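Local coordinates for protein HicB3 antitoxin (Yersinia pestis, PDB 4P78) that probably neutralises the HicA3 toxin, with which it forms a complex, as the antitoxin of a Yersinia pestis toxin-antitoxin system, at residues A[2-7]-A[64-69]; A[15-18]-A[24-27]. All blocks are in the same frame, centred on the assembly; numbering follows the deposited sequence.

Contact 1: residues A[2-7]-A[64-69]; sequences IYPIFI and HRYIDD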
loop_
_atom_site.group_PDB
_atom_site.type_symbol
_atom_site.label_atom_id
_atom_site.label_comp_id
_atom_site.label_asym_id
_atom_site.label_seq_id
_atom_site.Cartn_x
_atom_site.Cartn_y
_atom_site.Cartn_z
ATOM N N ILE A 2 3.660 8.612 -8.545
ATOM C CA ILE A 2 3.481 7.475 -7.647
ATOM C C ILE A 2 2.299 6.618 -8.071
ATOM O O ILE A 2 1.179 7.108 -8.186
ATOM C CB ILE A 2 3.255 7.916 -6.184
ATOM C CG1 ILE A 2 4.446 8.709 -5.666
ATOM C CG2 ILE A 2 3.071 6.696 -5.280
ATOM C CD1 ILE A 2 5.654 7.849 -5.453
ATOM N N TYR A 3 2.554 5.329 -8.284
ATOM C CA TYR A 3 1.494 4.393 -8.610
ATOM C C TYR A 3 1.280 3.357 -7.522
ATOM O O TYR A 3 2.235 2.889 -6.898
ATOM C CB TYR A 3 1.791 3.684 -9.933
ATOM C CG TYR A 3 1.294 4.429 -11.141
ATOM C CD1 TYR A 3 2.102 5.346 -11.801
ATOM C CD2 TYR A 3 0.010 4.212 -11.628
ATOM C CE1 TYR A 3 1.636 6.027 -12.915
ATOM C CE2 TYR A 3 -0.455 4.882 -12.736
ATOM C CZ TYR A 3 0.358 5.787 -13.378
ATOM O OH TYR A 3 -0.123 6.454 -14.491
ATOM N N PRO A 4 0.014 2.987 -7.300
ATOM C CA PRO A 4 -0.304 1.879 -6.395
ATOM C C PRO A 4 -0.026 0.547 -7.059
ATOM O O PRO A 4 -0.267 0.416 -8.267
ATOM C CB PRO A 4 -1.797 2.039 -6.142
ATOM C CG PRO A 4 -2.311 2.749 -7.383
ATOM C CD PRO A 4 -1.192 3.629 -7.861
ATOM N N ILE A 5 0.482 -0.412 -6.291
ATOM C CA ILE A 5 0.537 -1.805 -6.729
ATOM C C ILE A 5 -0.108 -2.683 -5.664
ATOM O O ILE A 5 -0.102 -2.338 -4.483
ATOM C CB ILE A 5 1.986 -2.282 -7.000
ATOM C CG1 ILE A 5 2.882 -2.029 -5.787
ATOM C CG2 ILE A 5 2.563 -1.602 -8.267
ATOM C CD1 ILE A 5 4.261 -2.675 -5.902
ATOM N N PHE A 6 -0.708 -3.790 -6.085
ATOM C CA PHE A 6 -1.231 -4.788 -5.157
ATOM C C PHE A 6 -0.244 -5.935 -5.175
ATOM O O PHE A 6 0.053 -6.460 -6.250
ATOM C CB PHE A 6 -2.628 -5.298 -5.564
ATOM C CG PHE A 6 -3.746 -4.323 -5.342
ATOM C CD1 PHE A 6 -3.516 -3.069 -4.797
ATOM C CD2 PHE A 6 -5.044 -4.674 -5.666
ATOM C CE1 PHE A 6 -4.558 -2.193 -4.598
ATOM C CE2 PHE A 6 -6.091 -3.800 -5.461
ATOM C CZ PHE A 6 -5.846 -2.562 -4.925
ATOM N N ILE A 7 0.295 -6.329 -4.019
ATOM C CA ILE A 7 1.208 -7.455 -4.031
ATOM C C ILE A 7 0.825 -8.567 -3.057
ATOM O O ILE A 7 0.145 -8.351 -2.049
ATOM C CB ILE A 7 2.663 -7.020 -3.750
ATOM C CG1 ILE A 7 2.859 -6.605 -2.306
ATOM C CG2 ILE A 7 3.095 -5.906 -4.695
ATOM C CD1 ILE A 7 4.296 -6.266 -1.996
ATOM N N HIS A 64 -9.986 6.317 -1.496
ATOM C CA HIS A 64 -11.137 5.478 -1.193
ATOM C C HIS A 64 -11.277 4.292 -2.135
ATOM O O HIS A 64 -11.764 3.240 -1.717
ATOM C CB HIS A 64 -12.423 6.301 -1.230
ATOM C CG HIS A 64 -12.562 7.236 -0.070
ATOM N ND1 HIS A 64 -13.780 7.713 0.364
ATOM C CD2 HIS A 64 -11.630 7.767 0.757
ATOM C CE1 HIS A 64 -13.592 8.510 1.401
ATOM N NE2 HIS A 64 -12.298 8.562 1.660
ATOM N N ARG A 65 -10.878 4.463 -3.402
ATOM C CA ARG A 65 -11.032 3.376 -4.374
ATOM C C ARG A 65 -10.139 2.181 -4.025
ATOM O O ARG A 65 -10.518 1.035 -4.272
ATOM C CB ARG A 65 -10.739 3.857 -5.798
ATOM C CG ARG A 65 -11.906 4.620 -6.432
ATOM C CD ARG A 65 -11.727 4.799 -7.939
ATOM N NE ARG A 65 -12.537 5.906 -8.444
ATOM C CZ ARG A 65 -12.607 6.265 -9.722
ATOM N NH1 ARG A 65 -11.911 5.604 -10.640
ATOM N NH2 ARG A 65 -13.374 7.287 -10.084
ATOM N N TYR A 66 -8.968 2.439 -3.438
ATOM C CA TYR A 66 -8.069 1.348 -3.041
ATOM C C TYR A 66 -8.468 0.749 -1.696
ATOM O O TYR A 66 -8.476 -0.472 -1.532
ATOM C CB TYR A 66 -6.618 1.847 -3.023
ATOM C CG TYR A 66 -6.280 2.513 -4.337
ATOM C CD1 TYR A 66 -5.920 1.758 -5.453
ATOM C CD2 TYR A 66 -6.400 3.895 -4.489
ATOM C CE1 TYR A 66 -5.653 2.367 -6.685
ATOM C CE2 TYR A 66 -6.130 4.517 -5.714
ATOM C CZ TYR A 66 -5.761 3.752 -6.807
ATOM O OH TYR A 66 -5.492 4.385 -8.016
ATOM N N ILE A 67 -8.837 1.602 -0.746
ATOM C CA ILE A 67 -9.267 1.138 0.570
ATOM C C ILE A 67 -10.535 0.295 0.453
ATOM O O ILE A 67 -10.735 -0.634 1.222
ATOM C CB ILE A 67 -9.492 2.327 1.533
ATOM C CG1 ILE A 67 -8.184 3.102 1.687
ATOM C CG2 ILE A 67 -9.991 1.850 2.902
ATOM C CD1 ILE A 67 -8.353 4.518 2.215
ATOM N N ASP A 68 -11.377 0.603 -0.531
ATOM C CA ASP A 68 -12.594 -0.184 -0.746
ATOM C C ASP A 68 -12.418 -1.375 -1.710
ATOM O O ASP A 68 -13.366 -2.130 -1.923
ATOM C CB ASP A 68 -13.722 0.717 -1.262
ATOM C CG ASP A 68 -14.355 1.558 -0.157
ATOM O OD1 ASP A 68 -14.329 1.129 1.017
ATOM O OD2 ASP A 68 -14.880 2.649 -0.468
ATOM N N ASP A 69 -11.220 -1.562 -2.270
ATOM C CA ASP A 69 -10.993 -2.635 -3.259
ATOM C C ASP A 69 -10.947 -4.006 -2.597
ATOM O O ASP A 69 -10.009 -4.335 -1.863
ATOM C CB ASP A 69 -9.697 -2.387 -4.046
ATOM C CG ASP A 69 -9.634 -3.176 -5.355
ATOM O OD1 ASP A 69 -9.170 -2.611 -6.365
ATOM O OD2 ASP A 69 -10.044 -4.355 -5.380
#
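Phe6 and Tyr66 both carry CG beside the backbone N and anti to the carbonyl carbon (chi1 -73° in Phe6), which holds their rings in the gap between strand 2-9 and the short helix 63-67, Tyr66 against Pro4 and Phe6 against Asp69. In Asp69, by contrast, CG lies anti to the backbone N (chi1 -161°), which sends its carboxylate to the Phe6 ring. There OD1 of Asp69 lies 3.4 Å from CE2 of Phe6, at the ring edge and near its plane, with ring and carboxylate planes 77° apart. Two residues earlier on the strand, CG of Pro4 presses on CE1 of Tyr66 at 3.4 Å, the two side chains crossing at about a right angle. CE1 of Phe6 meets CD1 at the edge of the Tyr66 ring more loosely, 4.3 Å away. The polar ends are tied down by other residues: the Tyr66 hydroxyl is hydrogen-bonded to Asp20 and to the backbone N of Lys61, while OD1 of Asp69 forms a salt bridge with Arg71 and the side chain caps a backbone N at the start of helix 70-75. The contact itself is therefore apolar apart from OD1, which is already paired with Arg71; its pull on the positively polarised C-H rim of Phe6 is probably a minor addition.

Contact 2: residues A[15-18]-A[24-27]; sequences DGYF and CFFA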
loop_
_atom_site.group_PDB
_atom_site.type_symbol
_atom_site.label_atom_id
_atom_site.label_comp_id
_atom_site.label_asym_id
_atom_site.label_seq_id
_atom_site.Cartn_x
_atom_site.Cartn_y
_atom_site.Cartn_z
ATOM N N ASP A 15 4.529 -11.308 -5.852
ATOM C CA ASP A 15 4.098 -10.838 -7.163
ATOM C C ASP A 15 2.857 -9.977 -7.006
ATOM O O ASP A 15 2.338 -9.825 -5.894
ATOM C CB ASP A 15 3.863 -12.013 -8.124
ATOM C CG ASP A 15 2.801 -12.991 -7.634
ATOM O OD1 ASP A 15 2.863 -14.168 -8.041
ATOM O OD2 ASP A 15 1.889 -12.601 -6.870
ATOM N N GLY A 16 2.392 -9.393 -8.105
ATOM C CA GLY A 16 1.166 -8.630 -8.069
ATOM C C GLY A 16 0.906 -7.903 -9.367
ATOM O O GLY A 16 1.406 -8.301 -10.415
ATOM N N TYR A 17 0.129 -6.830 -9.287
ATOM C CA TYR A 17 -0.299 -6.096 -10.473
ATOM C C TYR A 17 -0.614 -4.653 -10.104
ATOM O O TYR A 17 -0.720 -4.320 -8.918
ATOM C CB TYR A 17 -1.526 -6.770 -11.113
ATOM C CG TYR A 17 -2.632 -7.081 -10.118
ATOM C CD1 TYR A 17 -3.600 -6.126 -9.799
ATOM C CD2 TYR A 17 -2.708 -8.330 -9.495
ATOM C CE1 TYR A 17 -4.611 -6.402 -8.886
ATOM C CE2 TYR A 17 -3.708 -8.611 -8.575
ATOM C CZ TYR A 17 -4.655 -7.644 -8.275
ATOM O OH TYR A 17 -5.656 -7.925 -7.372
ATOM N N PHE A 18 -0.724 -3.801 -11.119
ATOM C CA PHE A 18 -1.225 -2.444 -10.949
ATOM C C PHE A 18 -2.743 -2.496 -10.946
ATOM O O PHE A 18 -3.344 -2.898 -11.944
ATOM C CB PHE A 18 -0.744 -1.525 -12.081
ATOM C CG PHE A 18 0.751 -1.276 -12.098
ATOM C CD1 PHE A 18 1.297 -0.171 -11.453
ATOM C CD2 PHE A 18 1.602 -2.121 -12.787
ATOM C CE1 PHE A 18 2.654 0.078 -11.493
ATOM C CE2 PHE A 18 2.965 -1.877 -12.822
ATOM C CZ PHE A 18 3.490 -0.775 -12.176
ATOM N N CYS A 24 -1.491 -5.819 -16.182
ATOM C CA CYS A 24 -0.070 -5.534 -15.997
ATOM C C CYS A 24 0.460 -6.185 -14.722
ATOM O O CYS A 24 0.277 -5.638 -13.620
ATOM C CB CYS A 24 0.170 -4.027 -15.958
ATOM S SG CYS A 24 1.921 -3.572 -15.976
ATOM N N PHE A 25 1.124 -7.333 -14.878
ATOM C CA PHE A 25 1.625 -8.120 -13.747
ATOM C C PHE A 25 3.150 -8.045 -13.623
ATOM O O PHE A 25 3.848 -7.705 -14.570
ATOM C CB PHE A 25 1.203 -9.594 -13.876
ATOM C CG PHE A 25 -0.294 -9.810 -13.950
ATOM C CD1 PHE A 25 -1.046 -9.965 -12.795
ATOM C CD2 PHE A 25 -0.940 -9.896 -15.183
ATOM C CE1 PHE A 25 -2.422 -10.179 -12.863
ATOM C CE2 PHE A 25 -2.302 -10.111 -15.255
ATOM C CZ PHE A 25 -3.046 -10.258 -14.102
ATOM N N PHE A 26 3.660 -8.384 -12.446
ATOM C CA PHE A 26 5.087 -8.269 -12.160
ATOM C C PHE A 26 5.408 -9.143 -10.967
ATOM O O PHE A 26 4.496 -9.625 -10.297
ATOM C CB PHE A 26 5.477 -6.818 -11.871
ATOM C CG PHE A 26 4.600 -6.167 -10.837
ATOM C CD1 PHE A 26 4.781 -6.431 -9.493
ATOM C CD2 PHE A 26 3.573 -5.329 -11.216
ATOM C CE1 PHE A 26 3.956 -5.856 -8.541
ATOM C CE2 PHE A 26 2.759 -4.743 -10.273
ATOM C CZ PHE A 26 2.947 -5.014 -8.935
ATOM N N ALA A 27 6.694 -9.329 -10.685
ATOM C CA ALA A 27 7.119 -10.200 -9.588
ATOM C C ALA A 27 8.545 -9.862 -9.206
ATOM O O ALA A 27 9.271 -9.255 -9.987
ATOM C CB ALA A 27 7.005 -11.685 -9.979
#
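Gly16 and Phe26 make the oddest pairing here: the Phe26 ring folds back over the neighbouring strand, so that O of Gly16 sits 3.6 Å above the ring plane, over its centre. CG of Phe26 stands between its own backbone N and carbonyl carbon (chi1 51°), which lays the ring over the backbone of Gly16, one face on the Gly16 carbonyl, and brings CE2 to 3.3 Å from CA of Tyr17. The same two residues form the hydrogen-bonded pair of the antiparallel hairpin. N of Gly16 donates to O of Phe26, and N of Phe26 returns a bond to O of Gly16, both at 3.0 Å. Toward the connecting loop, a longer bond joins N of Phe18 to O of Cys24 at 3.3 Å.

On the same side of the hairpin as the Phe26 ring, the edge of that ring points at the face of Phe18 in an offset edge-to-face pair, centroids 5.3 Å apart and planes at 73°. SG of Cys24 comes obliquely to the Phe18 ring, 3.5 Å from CD2 of Phe18. Asp15, Tyr17, Phe25 and Ala27 occupy the other face of the hairpin. Tyr17 and Phe25 run side by side there, CB of Tyr17 lying 3.6 Å from CD1 of Phe25. That face meets the HicA3 toxin chain: the carboxylate of Asp15 is hydrogen-bonded to Ser50 of the toxin, and Leu53 of the toxin packs on Phe25.

On the Phe26 side, helix 31-52 covers the hairpin through Ile34, Asn37, Ala38 and His45, while Ile5 and Ile7 of strand 2-9 pack against Phe26. The hairpin thus has the helix on one face and the toxin on the other, and in strand 25-28, outermost in this chain's sheet, Phe25 also forms backbone hydrogen bonds with the toxin.

In the fold
The two contacts lie about 13 Å apart, centre to centre, and share one antiparallel sheet ordered 25-28, 14-17, 2-9, 78-83. Contact 1 starts on strand 2-9 and closes only at 64-69, so the whole of contact 2, a local hairpin, falls between its two segments in the sequence. Neighbouring strands 2-9 and 14-17 join them directly: Phe6 N lies 2.9 Å from Tyr17 O, a probable hydrogen bond, and Ile5 CB packs 3.5 Å from Phe26 CZ. Ile2 and Pro4 of strand 2-9 and Tyr66 of helix 63-67 all meet Phe31 of a second antitoxin subunit. Strand 2-9 and helix 63-67 thus face that subunit, while the hairpin faces the toxin.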